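Cellulase (Uncultured bacterium, PDB 6XSO) probably hydrolyses internal beta-1,4 linkages in cellulose and related plant polysaccharides such as xylan, as a family 5 endoglucanase of broad specificity. Local coordinates at residues A205-A210 with K253-Q258; R211-A216 with L229-Y234. One frame throughout, in Å; residues are numbered along the deposited sequence.

Contact 1 (A205-A210 with K253-Q258); sequences AINGYA and KLVIPQ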
loop_
_atom_site.group_PDB
_atom_site.type_symbol
_atom_site.label_atom_id
_atom_site.label_comp_id
_atom_site.label_asym_id
_atom_site.label_seq_id
_atom_site.Cartn_x
_atom_site.Cartn_y
_atom_site.Cartn_z
ATOM N N ALA A 205 -13.138 11.916 -7.897
ATOM C CA ALA A 205 -13.105 11.520 -6.486
ATOM C C ALA A 205 -11.713 11.058 -6.058
ATOM O O ALA A 205 -11.229 11.451 -4.993
ATOM C CB ALA A 205 -14.126 10.415 -6.223
ATOM N N ILE A 206 -11.073 10.200 -6.865
ATOM C CA ILE A 206 -9.696 9.798 -6.580
ATOM C C ILE A 206 -8.835 11.035 -6.390
ATOM O O ILE A 206 -8.077 11.151 -5.421
ATOM C CB ILE A 206 -9.141 8.901 -7.703
ATOM C CG1 ILE A 206 -9.815 7.528 -7.688
ATOM C CG2 ILE A 206 -7.600 8.807 -7.561
ATOM C CD1 ILE A 206 -9.389 6.628 -6.570
ATOM N N ASN A 207 -8.917 11.966 -7.337
ATOM C CA ASN A 207 -8.055 13.137 -7.286
ATOM C C ASN A 207 -8.407 14.030 -6.111
ATOM O O ASN A 207 -7.504 14.599 -5.495
ATOM C CB ASN A 207 -8.111 13.890 -8.607
ATOM C CG ASN A 207 -7.530 13.088 -9.752
ATOM O OD1 ASN A 207 -6.704 12.186 -9.544
ATOM N ND2 ASN A 207 -7.950 13.403 -10.965
ATOM N N GLY A 208 -9.692 14.091 -5.755
ATOM C CA GLY A 208 -10.104 14.849 -4.583
ATOM C C GLY A 208 -9.592 14.250 -3.289
ATOM O O GLY A 208 -9.059 14.964 -2.441
ATOM N N TYR A 209 -9.745 12.932 -3.120
ATOM C CA TYR A 209 -9.211 12.291 -1.920
ATOM C C TYR A 209 -7.694 12.457 -1.840
ATOM O O TYR A 209 -7.144 12.703 -0.753
ATOM C CB TYR A 209 -9.611 10.819 -1.888
ATOM C CG TYR A 209 -11.006 10.555 -1.336
ATOM C CD1 TYR A 209 -11.294 10.799 0.003
ATOM C CD2 TYR A 209 -12.033 10.054 -2.147
ATOM C CE1 TYR A 209 -12.547 10.569 0.527
ATOM C CE2 TYR A 209 -13.291 9.792 -1.620
ATOM C CZ TYR A 209 -13.538 10.058 -0.288
ATOM O OH TYR A 209 -14.745 9.822 0.323
ATOM N N ALA A 210 -7.003 12.353 -2.977
ATOM C CA ALA A 210 -5.551 12.541 -2.989
ATOM C C ALA A 210 -5.167 13.942 -2.514
ATOM O O ALA A 210 -4.254 14.096 -1.693
ATOM C CB ALA A 210 -4.998 12.263 -4.390
ATOM N N LYS A 253 -5.471 9.412 -15.769
ATOM C CA LYS A 253 -6.449 10.308 -15.169
ATOM C C LYS A 253 -6.135 10.648 -13.717
ATOM O O LYS A 253 -6.930 11.343 -13.067
ATOM C CB LYS A 253 -7.854 9.698 -15.280
ATOM C CG LYS A 253 -8.314 9.373 -16.688
ATOM C CD LYS A 253 -8.620 10.581 -17.492
ATOM C CE LYS A 253 -9.147 10.157 -18.858
ATOM N NZ LYS A 253 -9.177 11.310 -19.780
ATOM N N LEU A 254 -5.004 10.186 -13.196
ATOM C CA LEU A 254 -4.562 10.570 -11.862
ATOM C C LEU A 254 -3.900 11.937 -11.935
ATOM O O LEU A 254 -3.073 12.188 -12.817
ATOM C CB LEU A 254 -3.558 9.537 -11.336
ATOM C CG LEU A 254 -3.044 9.789 -9.928
ATOM C CD1 LEU A 254 -4.174 9.757 -8.896
ATOM C CD2 LEU A 254 -1.984 8.797 -9.512
ATOM N N VAL A 255 -4.288 12.831 -11.029
ATOM C CA VAL A 255 -3.716 14.165 -10.941
ATOM C C VAL A 255 -2.911 14.241 -9.653
ATOM O O VAL A 255 -3.439 13.982 -8.557
ATOM C CB VAL A 255 -4.799 15.254 -10.993
ATOM C CG1 VAL A 255 -4.187 16.601 -10.608
ATOM C CG2 VAL A 255 -5.451 15.316 -12.364
ATOM N N ILE A 256 -1.627 14.550 -9.789
ATOM C CA ILE A 256 -0.777 14.754 -8.615
ATOM C C ILE A 256 -1.196 16.048 -7.926
ATOM O O ILE A 256 -1.261 17.098 -8.585
ATOM C CB ILE A 256 0.693 14.822 -9.035
ATOM C CG1 ILE A 256 1.136 13.548 -9.765
ATOM C CG2 ILE A 256 1.554 15.082 -7.804
ATOM C CD1 ILE A 256 0.959 12.279 -8.972
ATOM N N PRO A 257 -1.469 16.041 -6.620
ATOM C CA PRO A 257 -1.971 17.262 -5.984
ATOM C C PRO A 257 -1.031 18.445 -6.132
ATOM O O PRO A 257 0.196 18.310 -6.150
ATOM C CB PRO A 257 -2.131 16.859 -4.517
ATOM C CG PRO A 257 -2.459 15.417 -4.580
ATOM C CD PRO A 257 -1.633 14.868 -5.742
ATOM N N GLN A 258 -1.642 19.619 -6.232
ATOM C CA GLN A 258 -0.891 20.856 -6.344
ATOM C C GLN A 258 0.078 20.993 -5.182
ATOM O O GLN A 258 -0.245 20.677 -4.032
ATOM C CB GLN A 258 -1.858 22.042 -6.348
ATOM C CG GLN A 258 -1.189 23.381 -6.579
ATOM C CD GLN A 258 -2.190 24.520 -6.705
ATOM O OE1 GLN A 258 -2.794 24.947 -5.720
ATOM N NE2 GLN A 258 -2.374 25.013 -7.926
HETATM O O HOH W 1 -5.194 15.384 -6.906
#
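The side-chain amide of N207 makes two hydrogen bonds to the backbone of K253-Q258. Its ND2 donates a hydrogen bond to K253 O at 3.1 Å, an almost straight bond that stays close to the plane of the amide and in the plane of the K253 carbonyl. Its OD1 accepts from V255 N at 2.9 Å; this donor stands above the carbonyl plane of OD1, with a C=O...N angle of only 108°. N207 CB points toward the loop, with CG anti to the backbone carbonyl carbon (chi1 -66°). A water donates to both N207 O and V255 O, adding a bridge from the helix backbone. The V255 methyl CG2 packs on the amide nitrogen, 3.4 Å from N207 ND2. I206 CG2 and L254 CD1 make an apolar contact at 3.8 Å, the two side chains crossing at about a right angle. Farther along, P257 CG lies 3.6 Å from A210 O and, more loosely, 4.1 Å from A210 CB; a small side chain suits a place this near to P257. Asparagine suits its place because one short group both donates and accepts, pairing the N-H of V255 and the C=O of K253 in a loop with no regular helix or strand, and tying it to helix 196-219.

Contact 2 (R211-A216 with L229-Y234); sequences RSFVNA and LIVNTY
F213 reaches from helix 196-219 to the strand 229-232, and its ring meets V231, the carbonyl oxygen of I230 and L229. CB points toward the strand and CG is anti to the backbone N (chi1 161°). On the CD2 side the first neighbour is V231, whose CG1 lies 3.9 Å from F213 CD2. One atom farther out, CE2 comes within 3.4 Å of I230 O and 3.8 Å of L229 CB. At the tip, CZ is still 3.9 Å from L229 CB, with L229 CD2 a little beyond. All three neighbours approach the ring obliquely, and no hydrogen bond joins the two segments. A flat, wide side chain suits this place, since it spans three successive strand residues across the 9.5 Å that separates the helix and strand axes. Beside it V214, branched at CB, extends the apolar surface by setting CG2 4.3 Å from L229 CD1. An alanine in place of F213 would probably open a gap between helix and strand, leaving L229 CB and V231 CG1 without the ring they pack on. The segments run nearly antiparallel, at 168°, as in a TIM barrel, where the chain runs back down an outer helix and reverses into the next parallel strand. Within that barrel the strand 229-232 lies between 168-171 and 264-270, with backbone hydrogen bonds to both. The F213 ring also touches F170 of the former strand and packs edge-to-face with W154, so helix 140-161 borders the same buried layer.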
loop_
_atom_site.group_PDB
_atom_site.type_symbol
_atom_site.label_atom_id
_atom_site.label_comp_id
_atom_site.label_asym_id
_atom_site.label_seq_id
_atom_site.Cartn_x
_atom_site.Cartn_y
_atom_site.Cartn_z
ATOM N N ARG A 211 -5.851 14.975 -3.028
ATOM C CA ARG A 211 -5.637 16.352 -2.593
ATOM C C ARG A 211 -5.938 16.513 -1.108
ATOM O O ARG A 211 -5.175 17.148 -0.362
ATOM C CB ARG A 211 -6.598 17.281 -3.336
ATOM C CG ARG A 211 -6.244 17.705 -4.728
ATOM C CD ARG A 211 -7.036 18.979 -5.097
ATOM N NE ARG A 211 -8.485 18.904 -4.855
ATOM C CZ ARG A 211 -9.367 18.319 -5.673
ATOM N NH1 ARG A 211 -8.971 17.724 -6.785
ATOM N NH2 ARG A 211 -10.660 18.320 -5.372
ATOM N N SER A 212 -7.074 15.969 -0.674
ATOM C CA SER A 212 -7.473 16.088 0.718
ATOM C C SER A 212 -6.432 15.469 1.636
ATOM O O SER A 212 -6.125 16.034 2.688
ATOM C CB SER A 212 -8.826 15.414 0.927
ATOM O OG SER A 212 -9.901 16.269 0.578
ATOM N N PHE A 213 -5.907 14.297 1.258
ATOM C CA PHE A 213 -4.871 13.613 2.031
ATOM C C PHE A 213 -3.639 14.480 2.170
ATOM O O PHE A 213 -3.157 14.723 3.282
ATOM C CB PHE A 213 -4.536 12.310 1.310
ATOM C CG PHE A 213 -3.219 11.682 1.683
ATOM C CD1 PHE A 213 -3.007 11.145 2.941
ATOM C CD2 PHE A 213 -2.216 11.572 0.733
ATOM C CE1 PHE A 213 -1.794 10.520 3.252
ATOM C CE2 PHE A 213 -1.018 10.947 1.019
ATOM C CZ PHE A 213 -0.804 10.413 2.280
ATOM N N VAL A 214 -3.113 14.963 1.042
ATOM C CA VAL A 214 -1.889 15.757 1.097
ATOM C C VAL A 214 -2.119 17.010 1.927
ATOM O O VAL A 214 -1.319 17.350 2.806
ATOM C CB VAL A 214 -1.390 16.076 -0.321
ATOM C CG1 VAL A 214 -0.290 17.108 -0.277
ATOM C CG2 VAL A 214 -0.881 14.794 -0.995
ATOM N N ASN A 215 -3.226 17.712 1.669
ATOM C CA ASN A 215 -3.483 18.954 2.380
ATOM C C ASN A 215 -3.634 18.718 3.877
ATOM O O ASN A 215 -3.140 19.510 4.691
ATOM C CB ASN A 215 -4.743 19.613 1.828
ATOM C CG ASN A 215 -4.560 20.147 0.412
ATOM O OD1 ASN A 215 -3.439 20.293 -0.076
ATOM N ND2 ASN A 215 -5.676 20.431 -0.260
ATOM N N ALA A 216 -4.319 17.640 4.262
ATOM C CA ALA A 216 -4.514 17.372 5.683
ATOM C C ALA A 216 -3.187 17.048 6.352
ATOM O O ALA A 216 -2.897 17.532 7.451
ATOM C CB ALA A 216 -5.494 16.213 5.862
ATOM N N LEU A 229 4.985 11.054 0.968
ATOM C CA LEU A 229 3.599 10.630 0.946
ATOM C C LEU A 229 3.298 9.910 -0.360
ATOM O O LEU A 229 3.972 10.101 -1.377
ATOM C CB LEU A 229 2.663 11.838 1.060
ATOM C CG LEU A 229 2.917 12.821 2.199
ATOM C CD1 LEU A 229 1.924 13.952 2.169
ATOM C CD2 LEU A 229 2.832 12.076 3.507
ATOM N N ILE A 230 2.290 9.050 -0.317
ATOM C CA ILE A 230 1.997 8.133 -1.415
ATOM C C ILE A 230 0.513 8.228 -1.726
ATOM O O ILE A 230 -0.320 8.166 -0.814
ATOM C CB ILE A 230 2.335 6.680 -1.016
ATOM C CG1 ILE A 230 3.769 6.538 -0.528
ATOM C CG2 ILE A 230 2.026 5.728 -2.158
ATOM C CD1 ILE A 230 3.936 5.332 0.371
ATOM N N VAL A 231 0.179 8.389 -3.013
ATOM C CA VAL A 231 -1.210 8.393 -3.470
ATOM C C VAL A 231 -1.392 7.226 -4.438
ATOM O O VAL A 231 -0.494 6.926 -5.240
ATOM C CB VAL A 231 -1.638 9.734 -4.111
ATOM C CG1 VAL A 231 -1.619 10.831 -3.070
ATOM C CG2 VAL A 231 -0.772 10.090 -5.292
ATOM N N ASN A 232 -2.535 6.546 -4.338
ATOM C CA ASN A 232 -2.810 5.358 -5.130
ATOM C C ASN A 232 -3.728 5.673 -6.314
ATOM O O ASN A 232 -4.568 6.579 -6.278
ATOM C CB ASN A 232 -3.427 4.245 -4.274
ATOM C CG ASN A 232 -2.467 3.689 -3.233
ATOM O OD1 ASN A 232 -1.498 4.329 -2.858
ATOM N ND2 ASN A 232 -2.751 2.484 -2.762
ATOM N N THR A 233 -3.557 4.908 -7.379
ATOM C CA THR A 233 -4.473 5.026 -8.497
ATOM C C THR A 233 -5.830 4.425 -8.131
ATOM O O THR A 233 -5.958 3.671 -7.153
ATOM C CB THR A 233 -3.920 4.245 -9.680
ATOM O OG1 THR A 233 -3.691 2.902 -9.255
ATOM C CG2 THR A 233 -2.627 4.849 -10.196
ATOM N N TYR A 234 -6.843 4.743 -8.939
ATOM C CA TYR A 234 -8.123 4.046 -8.922
ATOM C C TYR A 234 -7.898 2.548 -8.793
ATOM O O TYR A 234 -7.197 1.956 -9.615
ATOM C CB TYR A 234 -8.944 4.347 -10.227
ATOM C CG TYR A 234 -10.246 3.583 -10.196
ATOM C CD1 TYR A 234 -10.333 2.298 -10.670
ATOM C CD2 TYR A 234 -11.388 4.139 -9.613
ATOM C CE1 TYR A 234 -11.510 1.562 -10.549
ATOM C CE2 TYR A 234 -12.548 3.417 -9.507
ATOM C CZ TYR A 234 -12.600 2.132 -9.969
ATOM O OH TYR A 234 -13.773 1.426 -9.831
#

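Overall arrangement
Contacts 1 and 2 follow one another along helix 196-219, their centres about 7 Å apart. The helix packs on strand 229-232 through 211-216, while its preceding turns hold the loop 253-258 that leads to the next strand, 264-270. P257 joins the two, its CG 4.0 Å from V214 CG2, and A210 CB reaches V231 CG1 at 3.9 Å. At the other end I206 CD1 packs 3.7 Å from Y234 CA. Contact 1 is held by hydrogen bonds with packing around them; contact 2 is buried, with no hydrogen bond across it. The C-terminal ends of the strands form the active-site face in TIM-barrel glycosidases; near that end N232 ND2 bonds E171 OE2 and N174 O.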